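Local coordinates for terminase, large subunit (Bacillus phage spp1, PDB 2WBN), which packages viral DNA into empty capsids as an ATP-driven motor and cuts the genome with its C-terminal, metal-dependent nuclease domain, the part described here, at residues I51-F57 with A106-D111; Q34-I40 with I153-R159; E166-I170 with K187-I192. One frame throughout, in Å; residues are numbered along the deposited sequence.

Contact 1: residues I51-F57 with A106-D111; sequences IRQGLDF and ARIIAD
Asp56 and Asp111 meet at the C-terminal ends of two neighbouring parallel strands in the central sheet of an RNase H-like nuclease domain, the usual place for the acidic metal site of this fold. Their backbones pair first. Ile109 N donates to Gln53 O and Leu55 N to Ile109 O, both at 3.0 Å, the second clearly bent (N-H...O 133°). Asp111 N then reaches Leu55 O at 2.8 Å, and the CA-H groups of Gly54 and Ala110 add contacts to Ile109 O and Leu55 O.

Apolar contacts line the face that carries Leu55, Ile108 and Ala110. Leu55 CB lies 3.7 Å from Ile108 CG2 and also meets the Ala110 methyl, while the Phe57 ring continues the layer toward helix 115-124, which packs on Leu55 and Phe57. At the other end Ile51 CG2 touches Ala106 CB.

The polar chemistry gathers around the two acids. Asp56 binds both manganese ions and Asp111 the first of them. With CG anti to the backbone N in both, the carboxylates come together at a slant, their planes only 20° apart, and Asp56 OD1 comes within 3.8 Å of Asp111 OD2. The closeness of the two carboxylates suits their shared ligation of the first manganese. Further hydrogen bonds probably hold the acids in place: Tyr197 OH of helix 190-198 binds Asp56 OD2, the Gly58 amide Asp56 OD1, and Ser113 OG Asp111 OD1. The Phe57 ring brings its edge to Asp111 O, with CE1 3.3 Å away. Phe57 N donates to the anti lone pair of Asp111 OD2 over 3.2 Å, nearly straight at 163°.

Contact 2: residues Q34-I40 with I153-R159; sequences QIEEGII and IVIDPLR
An Asx turn headed by Asp156 and a type II turn from Glu36 to Ile39 lock together where edge strand 33-35 leaves the sheet beside strand 152-155. The strands pair in parallel: Gln34 N donates to Ile153 O and Ile155 N to Gln34 O, each at 2.8 Å, and a weak bond from Glu36 N to Ile155 O ends the pairing.

Beyond it, the Asp156 carboxylate takes over. OD1 accepts from Gly38 N at 2.9 Å and from Leu158 N at 3.0 Å, the two amides arriving on opposite faces of the carboxylate plane; the second of these bonds closes the Asx turn. OD2 takes Ile40 N, again from above the plane. One acid thus fastens the backbones of both segments. Gly38 is the third residue of the type II turn, where a positive phi (here 79°) is expected, and Ile39 N to Glu36 O closes that turn.

Arg159 is stretched from CG to NE and grips Ile40 O side-on: NE at 2.9 Å and NH2 at 2.8 Å hold this single oxygen at the guanidinium edge. NH2 also forms a salt bridge with Asp42, tying in the start of helix 42-47.

Apolar contacts flank the polar ones. Ile35 CG2 lies 3.6 Å from Pro157 CG, the Ile39 CG2 methyl rests by Val154 CG1, and Ile40 CG1 nears the same methyl. Leu158 crosses the Glu37 chain at about a right angle, its CD2 against the carboxylate carbon. The whole is a parallel edge-strand pairing that passes into interlocked turns, one of them a side-chain-closed Asx turn.

Contact 3: residues E166-I170 with K187-I192; sequences EFENI and KDNHTI
Glu166, near the end of helix 161-169, grips the first turn of helix 190-198, the C-terminal helix of this RNase H-like domain that supplies metal ligands. Its OE1 accepts from Thr191 N at 2.7 Å through the syn lone pair, and from Thr191 OG1 at 2.6 Å on the anti side, 32° out of the carboxylate plane. The hydroxyl lies between the backbone N and the carbonyl carbon (chi1 66°), a rotation that keeps OG1 close to the residue's own N-H and lets both reach OE1. OE2 makes a weak bond to His190 N and lies 3.4 Å from His190 CD2. Since His190 binds the second manganese ion, this is consistent with a second-shell role for Glu166 in setting the backbone at that ligand.

Around this polar centre, Ile170 and Ile192 reach toward each other, the Ile192 CD1 methyl lying against the Ile170 branch point (CB 3.8 Å, CG1 and CG2 also near), while Ile170 CD1 touches Asn189 CB. A water links Glu166 O to Asp188 O. Phe30 meets both Phe167 and Ile170. Ile192 CG1 sits over one face of the Phe167 ring, a CH-pi contact 3.9 Å from the centroid and 18° off the normal.

Overall arrangement
Contacts 1 and 3 are buried and contact 2 is partly exposed, away from the metal site. Contacts 1 and 2 are parallel strand pairings in the same mixed sheet, at separate places: their nearest atoms stay about 11 Å apart. Contact 3 instead joins two helices. It meets contact 1 at the manganese site, where Asp56 CB packs against His190 O, and contact 2 through Phe167 on Ile155 and Glu168 on Ile35. Carboxylates serve differently in each: ligands for metal in contact 1, an acceptor for turn amides in contact 2, and in contact 3 a clamp on a helix start that carries a metal ligand.

Contact 1: residues I51-F57 with A106-D111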
loop_
_atom_site.group_PDB
_atom_site.type_symbol
_atom_site.label_atom_id
_atom_site.label_comp_id
_atom_site.label_asym_id
_atom_site.label_seq_id
_atom_site.Cartn_x
_atom_site.Cartn_y
_atom_site.Cartn_z
ATOM N N ILE A 51 9.871 0.367 8.487
ATOM C CA ILE A 51 8.830 1.022 7.711
ATOM C C ILE A 51 8.941 0.713 6.237
ATOM O O ILE A 51 10.036 0.655 5.671
ATOM C CB ILE A 51 8.866 2.552 7.923
ATOM C CG1 ILE A 51 8.459 2.893 9.363
ATOM C CG2 ILE A 51 7.958 3.272 6.921
ATOM C CD1 ILE A 51 9.610 3.105 10.278
ATOM N N ARG A 52 7.786 0.533 5.615
ATOM C CA ARG A 52 7.670 0.426 4.169
ATOM C C ARG A 52 6.575 1.345 3.699
ATOM O O ARG A 52 5.474 1.350 4.263
ATOM C CB ARG A 52 7.327 -1.000 3.769
ATOM C CG ARG A 52 8.369 -2.006 4.158
ATOM C CD ARG A 52 9.640 -1.857 3.368
ATOM N NE ARG A 52 10.516 -2.996 3.619
ATOM C CZ ARG A 52 11.324 -3.128 4.671
ATOM N NH1 ARG A 52 12.058 -4.228 4.781
ATOM N NH2 ARG A 52 11.413 -2.189 5.616
ATOM N N GLN A 53 6.861 2.121 2.652
ATOM C CA GLN A 53 5.879 3.054 2.105
ATOM C C GLN A 53 5.718 2.866 0.605
ATOM O O GLN A 53 6.702 2.628 -0.122
ATOM C CB GLN A 53 6.249 4.502 2.430
ATOM C CG GLN A 53 6.412 4.773 3.922
ATOM C CD GLN A 53 6.740 6.216 4.233
ATOM O OE1 GLN A 53 7.743 6.776 3.760
ATOM N NE2 GLN A 53 5.918 6.821 5.044
ATOM N N GLY A 54 4.469 2.949 0.158
ATOM C CA GLY A 54 4.125 2.829 -1.256
ATOM C C GLY A 54 3.198 3.935 -1.721
ATOM O O GLY A 54 2.506 4.563 -0.920
ATOM N N LEU A 55 3.202 4.185 -3.022
ATOM C CA LEU A 55 2.398 5.263 -3.579
ATOM C C LEU A 55 1.926 4.879 -4.959
ATOM O O LEU A 55 2.733 4.529 -5.817
ATOM C CB LEU A 55 3.206 6.563 -3.633
ATOM C CG LEU A 55 2.524 7.748 -4.319
ATOM C CD1 LEU A 55 1.241 8.150 -3.620
ATOM C CD2 LEU A 55 3.484 8.916 -4.387
ATOM N N ASP A 56 0.613 4.922 -5.151
ATOM C CA ASP A 56 0.009 4.832 -6.440
ATOM C C ASP A 56 -0.575 6.203 -6.779
ATOM O O ASP A 56 -1.247 6.797 -5.952
ATOM C CB ASP A 56 -1.079 3.765 -6.469
ATOM C CG ASP A 56 -1.586 3.518 -7.883
ATOM O OD1 ASP A 56 -2.335 4.375 -8.414
ATOM O OD2 ASP A 56 -1.192 2.499 -8.492
ATOM N N PHE A 57 -0.314 6.692 -7.989
ATOM C CA PHE A 57 -0.668 8.065 -8.359
ATOM C C PHE A 57 -2.117 8.289 -8.764
ATOM O O PHE A 57 -2.568 9.440 -8.848
ATOM C CB PHE A 57 0.259 8.571 -9.465
ATOM C CG PHE A 57 1.656 8.836 -8.995
ATOM C CD1 PHE A 57 2.693 7.999 -9.359
ATOM C CD2 PHE A 57 1.925 9.909 -8.148
ATOM C CE1 PHE A 57 3.996 8.232 -8.904
ATOM C CE2 PHE A 57 3.213 10.149 -7.688
ATOM C CZ PHE A 57 4.249 9.302 -8.062
ATOM N N ALA A 106 11.649 8.043 5.533
ATOM C CA ALA A 106 11.540 6.670 5.060
ATOM C C ALA A 106 11.250 6.695 3.563
ATOM O O ALA A 106 10.555 7.582 3.056
ATOM C CB ALA A 106 10.446 5.918 5.812
ATOM N N ARG A 107 11.792 5.711 2.862
ATOM C CA ARG A 107 11.668 5.624 1.418
ATOM C C ARG A 107 10.231 5.399 0.966
ATOM O O ARG A 107 9.506 4.650 1.602
ATOM C CB ARG A 107 12.516 4.466 0.914
ATOM C CG ARG A 107 12.499 4.324 -0.577
ATOM C CD ARG A 107 13.658 3.507 -1.047
ATOM N NE ARG A 107 13.546 2.121 -0.616
ATOM C CZ ARG A 107 14.484 1.201 -0.822
ATOM N NH1 ARG A 107 15.609 1.513 -1.457
ATOM N NH2 ARG A 107 14.296 -0.039 -0.391
ATOM N N ILE A 108 9.853 6.026 -0.152
ATOM C CA ILE A 108 8.562 5.772 -0.815
ATOM C C ILE A 108 8.822 5.114 -2.174
ATOM O O ILE A 108 9.566 5.666 -3.016
ATOM C CB ILE A 108 7.739 7.072 -1.002
ATOM C CG1 ILE A 108 7.487 7.749 0.351
ATOM C CG2 ILE A 108 6.401 6.791 -1.719
ATOM C CD1 ILE A 108 6.952 9.173 0.254
ATOM N N ILE A 109 8.270 3.917 -2.363
ATOM C CA ILE A 109 8.320 3.241 -3.646
ATOM C C ILE A 109 7.031 3.585 -4.361
ATOM O O ILE A 109 5.931 3.353 -3.833
ATOM C CB ILE A 109 8.521 1.709 -3.528
ATOM C CG1 ILE A 109 9.822 1.395 -2.765
ATOM C CG2 ILE A 109 8.628 1.088 -4.914
ATOM C CD1 ILE A 109 10.155 -0.112 -2.624
ATOM N N ALA A 110 7.166 4.169 -5.553
ATOM C CA ALA A 110 6.040 4.724 -6.262
ATOM C C ALA A 110 5.776 4.080 -7.605
ATOM O O ALA A 110 6.688 3.721 -8.345
ATOM C CB ALA A 110 6.218 6.244 -6.444
ATOM N N ASP A 111 4.483 3.971 -7.894
ATOM C CA ASP A 111 3.907 3.715 -9.212
ATOM C C ASP A 111 4.760 4.280 -10.351
ATOM O O ASP A 111 4.775 5.483 -10.583
ATOM C CB ASP A 111 2.489 4.336 -9.162
ATOM C CG ASP A 111 1.767 4.402 -10.506
ATOM O OD1 ASP A 111 2.170 3.738 -11.491
ATOM O OD2 ASP A 111 0.739 5.155 -10.546
HETATM O O HOH W 1 9.693 2.735 3.240
#

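Contact 2: residues Q34-I40 with I153-R159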
loop_
_atom_site.group_PDB
_atom_site.type_symbol
_atom_site.label_atom_id
_atom_site.label_comp_id
_atom_site.label_asym_id
_atom_site.label_seq_id
_atom_site.Cartn_x
_atom_site.Cartn_y
_atom_site.Cartn_z
ATOM N N GLN A 34 -6.222 -9.288 10.061
ATOM C CA GLN A 34 -6.531 -9.018 11.451
ATOM C C GLN A 34 -6.988 -7.546 11.516
ATOM O O GLN A 34 -6.191 -6.622 11.367
ATOM C CB GLN A 34 -5.312 -9.318 12.325
ATOM C CG GLN A 34 -5.622 -9.496 13.767
ATOM C CD GLN A 34 -6.287 -10.835 14.138
ATOM O OE1 GLN A 34 -6.944 -10.909 15.157
ATOM N NE2 GLN A 34 -6.067 -11.881 13.350
ATOM N N ILE A 35 -8.296 -7.351 11.637
ATOM C CA ILE A 35 -8.913 -6.031 11.489
ATOM C C ILE A 35 -9.819 -5.766 12.672
ATOM O O ILE A 35 -10.808 -6.486 12.902
ATOM C CB ILE A 35 -9.786 -5.890 10.217
ATOM C CG1 ILE A 35 -9.026 -6.282 8.955
ATOM C CG2 ILE A 35 -10.318 -4.425 10.112
ATOM C CD1 ILE A 35 -9.837 -6.136 7.650
ATOM N N GLU A 36 -9.500 -4.703 13.405
ATOM C CA GLU A 36 -10.292 -4.339 14.564
ATOM C C GLU A 36 -9.899 -2.934 14.991
ATOM O O GLU A 36 -8.715 -2.590 15.002
ATOM C CB GLU A 36 -10.041 -5.324 15.683
ATOM C CG GLU A 36 -10.908 -5.114 16.927
ATOM C CD GLU A 36 -10.826 -6.279 17.876
ATOM O OE1 GLU A 36 -9.825 -6.367 18.635
ATOM O OE2 GLU A 36 -11.785 -7.089 17.885
ATOM N N GLU A 37 -10.898 -2.131 15.326
ATOM C CA GLU A 37 -10.679 -0.765 15.795
ATOM C C GLU A 37 -9.860 -0.805 17.078
ATOM O O GLU A 37 -10.167 -1.571 17.991
ATOM C CB GLU A 37 -12.007 -0.027 16.041
ATOM C CG GLU A 37 -12.830 0.238 14.774
ATOM C CD GLU A 37 -14.017 1.172 15.000
ATOM O OE1 GLU A 37 -14.475 1.288 16.146
ATOM O OE2 GLU A 37 -14.478 1.803 14.028
ATOM N N GLY A 38 -8.812 0.019 17.120
ATOM C CA GLY A 38 -7.880 0.045 18.231
ATOM C C GLY A 38 -6.822 -1.041 18.290
ATOM O O GLY A 38 -6.050 -1.058 19.222
ATOM N N ILE A 39 -6.763 -1.938 17.308
ATOM C CA ILE A 39 -5.842 -3.075 17.361
ATOM C C ILE A 39 -4.360 -2.650 17.310
ATOM O O ILE A 39 -3.487 -3.408 17.729
ATOM C CB ILE A 39 -6.160 -4.093 16.219
ATOM C CG1 ILE A 39 -5.623 -5.487 16.537
ATOM C CG2 ILE A 39 -5.651 -3.565 14.852
ATOM C CD1 ILE A 39 -6.123 -6.543 15.537
ATOM N N ILE A 40 -4.072 -1.450 16.800
ATOM C CA ILE A 40 -2.710 -0.899 16.849
ATOM C C ILE A 40 -2.704 0.311 17.787
ATOM O O ILE A 40 -3.426 1.274 17.543
ATOM C CB ILE A 40 -2.197 -0.486 15.448
ATOM C CG1 ILE A 40 -2.086 -1.722 14.539
ATOM C CG2 ILE A 40 -0.844 0.208 15.560
ATOM C CD1 ILE A 40 -2.033 -1.424 13.054
ATOM N N ILE A 153 -1.956 -9.776 8.302
ATOM C CA ILE A 153 -2.008 -8.376 7.862
ATOM C C ILE A 153 -2.898 -7.641 8.846
ATOM O O ILE A 153 -4.103 -7.900 8.897
ATOM C CB ILE A 153 -2.595 -8.247 6.460
ATOM C CG1 ILE A 153 -1.718 -8.990 5.452
ATOM C CG2 ILE A 153 -2.763 -6.748 6.052
ATOM C CD1 ILE A 153 -2.344 -9.098 4.062
ATOM N N VAL A 154 -2.299 -6.727 9.610
ATOM C CA VAL A 154 -2.919 -6.140 10.795
ATOM C C VAL A 154 -3.289 -4.714 10.478
ATOM O O VAL A 154 -2.421 -3.887 10.154
ATOM C CB VAL A 154 -1.992 -6.172 12.036
ATOM C CG1 VAL A 154 -2.723 -5.658 13.267
ATOM C CG2 VAL A 154 -1.467 -7.581 12.285
ATOM N N ILE A 155 -4.581 -4.429 10.572
ATOM C CA ILE A 155 -5.136 -3.158 10.150
ATOM C C ILE A 155 -6.109 -2.642 11.194
ATOM O O ILE A 155 -7.051 -3.338 11.600
ATOM C CB ILE A 155 -5.891 -3.263 8.793
ATOM C CG1 ILE A 155 -5.057 -3.981 7.721
ATOM C CG2 ILE A 155 -6.305 -1.833 8.278
ATOM C CD1 ILE A 155 -5.904 -4.456 6.533
ATOM N N ASP A 156 -5.897 -1.397 11.588
ATOM C CA ASP A 156 -6.767 -0.702 12.512
ATOM C C ASP A 156 -7.592 0.308 11.706
ATOM O O ASP A 156 -7.036 1.315 11.207
ATOM C CB ASP A 156 -5.886 0.016 13.516
ATOM C CG ASP A 156 -6.647 0.614 14.683
ATOM O OD1 ASP A 156 -7.866 0.907 14.565
ATOM O OD2 ASP A 156 -5.979 0.822 15.729
ATOM N N PRO A 157 -8.906 0.060 11.561
ATOM C CA PRO A 157 -9.720 0.983 10.792
ATOM C C PRO A 157 -9.761 2.403 11.349
ATOM O O PRO A 157 -10.147 3.314 10.655
ATOM C CB PRO A 157 -11.111 0.351 10.826
ATOM C CG PRO A 157 -10.903 -1.024 11.170
ATOM C CD PRO A 157 -9.724 -1.042 12.097
ATOM N N LEU A 158 -9.415 2.595 12.617
ATOM C CA LEU A 158 -9.340 3.946 13.166
ATOM C C LEU A 158 -8.196 4.761 12.561
ATOM O O LEU A 158 -8.280 5.989 12.492
ATOM C CB LEU A 158 -9.202 3.884 14.698
ATOM C CG LEU A 158 -10.373 3.256 15.441
ATOM C CD1 LEU A 158 -10.165 3.300 16.987
ATOM C CD2 LEU A 158 -11.660 3.969 15.079
ATOM N N ARG A 159 -7.138 4.076 12.122
ATOM C CA ARG A 159 -5.964 4.711 11.535
ATOM C C ARG A 159 -6.015 4.699 10.036
ATOM O O ARG A 159 -5.670 5.705 9.401
ATOM C CB ARG A 159 -4.692 3.970 11.951
ATOM C CG ARG A 159 -4.489 3.921 13.420
ATOM C CD ARG A 159 -3.251 3.129 13.837
ATOM N NE ARG A 159 -3.189 3.108 15.287
ATOM C CZ ARG A 159 -2.665 4.074 16.040
ATOM N NH1 ARG A 159 -2.099 5.146 15.490
ATOM N NH2 ARG A 159 -2.704 3.958 17.356
#

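Contact 3: residues E166-I170 with K187-I192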
loop_
_atom_site.group_PDB
_atom_site.type_symbol
_atom_site.label_atom_id
_atom_site.label_comp_id
_atom_site.label_asym_id
_atom_site.label_seq_id
_atom_site.Cartn_x
_atom_site.Cartn_y
_atom_site.Cartn_z
ATOM N N GLU A 166 -10.658 -1.814 1.679
ATOM C CA GLU A 166 -10.272 -2.441 0.426
ATOM C C GLU A 166 -9.828 -3.874 0.659
ATOM O O GLU A 166 -10.232 -4.773 -0.086
ATOM C CB GLU A 166 -9.210 -1.626 -0.283
ATOM C CG GLU A 166 -9.730 -0.313 -0.803
ATOM C CD GLU A 166 -8.771 0.326 -1.781
ATOM O OE1 GLU A 166 -7.562 -0.006 -1.723
ATOM O OE2 GLU A 166 -9.237 1.123 -2.617
ATOM N N PHE A 167 -9.015 -4.095 1.693
ATOM C CA PHE A 167 -8.518 -5.438 1.961
ATOM C C PHE A 167 -9.629 -6.378 2.413
ATOM O O PHE A 167 -9.661 -7.540 1.986
ATOM C CB PHE A 167 -7.364 -5.409 2.975
ATOM C CG PHE A 167 -6.002 -5.102 2.368
ATOM C CD1 PHE A 167 -5.609 -3.804 2.111
ATOM C CD2 PHE A 167 -5.100 -6.127 2.110
ATOM C CE1 PHE A 167 -4.353 -3.523 1.596
ATOM C CE2 PHE A 167 -3.846 -5.868 1.564
ATOM C CZ PHE A 167 -3.462 -4.557 1.331
ATOM N N GLU A 168 -10.544 -5.895 3.258
ATOM C CA GLU A 168 -11.688 -6.704 3.653
ATOM C C GLU A 168 -12.600 -7.115 2.484
ATOM O O GLU A 168 -13.097 -8.246 2.443
ATOM C CB GLU A 168 -12.528 -6.027 4.737
ATOM C CG GLU A 168 -13.665 -6.947 5.180
ATOM C CD GLU A 168 -14.363 -6.563 6.467
ATOM O OE1 GLU A 168 -13.795 -5.829 7.305
ATOM O OE2 GLU A 168 -15.515 -7.023 6.615
ATOM N N ASN A 169 -12.798 -6.212 1.525
ATOM C CA ASN A 169 -13.797 -6.450 0.499
ATOM C C ASN A 169 -13.265 -7.011 -0.830
ATOM O O ASN A 169 -14.061 -7.484 -1.641
ATOM C CB ASN A 169 -14.632 -5.172 0.313
ATOM C CG ASN A 169 -15.430 -4.830 1.588
ATOM O OD1 ASN A 169 -16.406 -5.483 1.898
ATOM N ND2 ASN A 169 -14.961 -3.869 2.349
ATOM N N ILE A 170 -11.944 -6.974 -1.061
ATOM C CA ILE A 170 -11.376 -7.494 -2.340
ATOM C C ILE A 170 -11.620 -9.006 -2.522
ATOM O O ILE A 170 -11.561 -9.785 -1.573
ATOM C CB ILE A 170 -9.866 -7.146 -2.496
ATOM C CG1 ILE A 170 -9.420 -7.238 -3.965
ATOM C CG2 ILE A 170 -9.004 -8.016 -1.596
ATOM C CD1 ILE A 170 -9.796 -6.023 -4.851
ATOM N N LYS A 187 -9.929 -3.412 -9.152
ATOM C CA LYS A 187 -10.963 -2.429 -8.896
ATOM C C LYS A 187 -11.044 -2.265 -7.383
ATOM O O LYS A 187 -10.925 -3.251 -6.662
ATOM C CB LYS A 187 -12.280 -2.960 -9.472
ATOM C CG LYS A 187 -13.554 -2.357 -8.918
ATOM C CD LYS A 187 -14.777 -2.865 -9.675
ATOM C CE LYS A 187 -15.995 -1.983 -9.409
ATOM N NZ LYS A 187 -15.959 -0.707 -10.211
ATOM N N ASP A 188 -11.211 -1.029 -6.905
ATOM C CA ASP A 188 -11.346 -0.785 -5.438
ATOM C C ASP A 188 -10.125 -1.404 -4.714
ATOM O O ASP A 188 -10.252 -2.020 -3.664
ATOM C CB ASP A 188 -12.681 -1.354 -4.885
ATOM C CG ASP A 188 -13.937 -0.705 -5.505
ATOM O OD1 ASP A 188 -13.854 0.396 -6.090
ATOM O OD2 ASP A 188 -15.025 -1.324 -5.429
ATOM N N ASN A 189 -8.937 -1.215 -5.292
ATOM C CA ASN A 189 -7.724 -1.930 -4.879
ATOM C C ASN A 189 -6.521 -1.015 -4.860
ATOM O O ASN A 189 -5.379 -1.457 -4.948
ATOM C CB ASN A 189 -7.446 -3.088 -5.846
ATOM C CG ASN A 189 -7.066 -2.596 -7.239
ATOM O OD1 ASN A 189 -7.466 -1.491 -7.665
ATOM N ND2 ASN A 189 -6.290 -3.403 -7.954
ATOM N N HIS A 190 -6.771 0.278 -4.712
ATOM C CA HIS A 190 -5.713 1.275 -4.870
ATOM C C HIS A 190 -4.671 1.219 -3.749
ATOM O O HIS A 190 -3.454 1.375 -4.002
ATOM C CB HIS A 190 -6.370 2.656 -5.029
ATOM C CG HIS A 190 -7.583 2.599 -5.907
ATOM N ND1 HIS A 190 -7.502 2.356 -7.258
ATOM C CD2 HIS A 190 -8.906 2.621 -5.611
ATOM C CE1 HIS A 190 -8.718 2.284 -7.769
ATOM N NE2 HIS A 190 -9.589 2.451 -6.791
ATOM N N THR A 191 -5.122 0.962 -2.514
ATOM C CA THR A 191 -4.195 0.798 -1.404
ATOM C C THR A 191 -3.483 -0.560 -1.445
ATOM O O THR A 191 -2.395 -0.703 -0.888
ATOM C CB THR A 191 -4.870 0.920 -0.002
ATOM O OG1 THR A 191 -5.786 -0.166 0.194
ATOM C CG2 THR A 191 -5.591 2.256 0.147
ATOM N N ILE A 192 -4.095 -1.547 -2.081
ATOM C CA ILE A 192 -3.461 -2.865 -2.240
ATOM C C ILE A 192 -2.305 -2.745 -3.237
ATOM O O ILE A 192 -1.208 -3.250 -2.997
ATOM C CB ILE A 192 -4.454 -3.934 -2.724
ATOM C CG1 ILE A 192 -5.686 -4.012 -1.809
ATOM C CG2 ILE A 192 -3.792 -5.318 -2.718
ATOM C CD1 ILE A 192 -6.763 -4.963 -2.289
HETATM O O HOH W 2 -11.791 -3.754 -2.311
#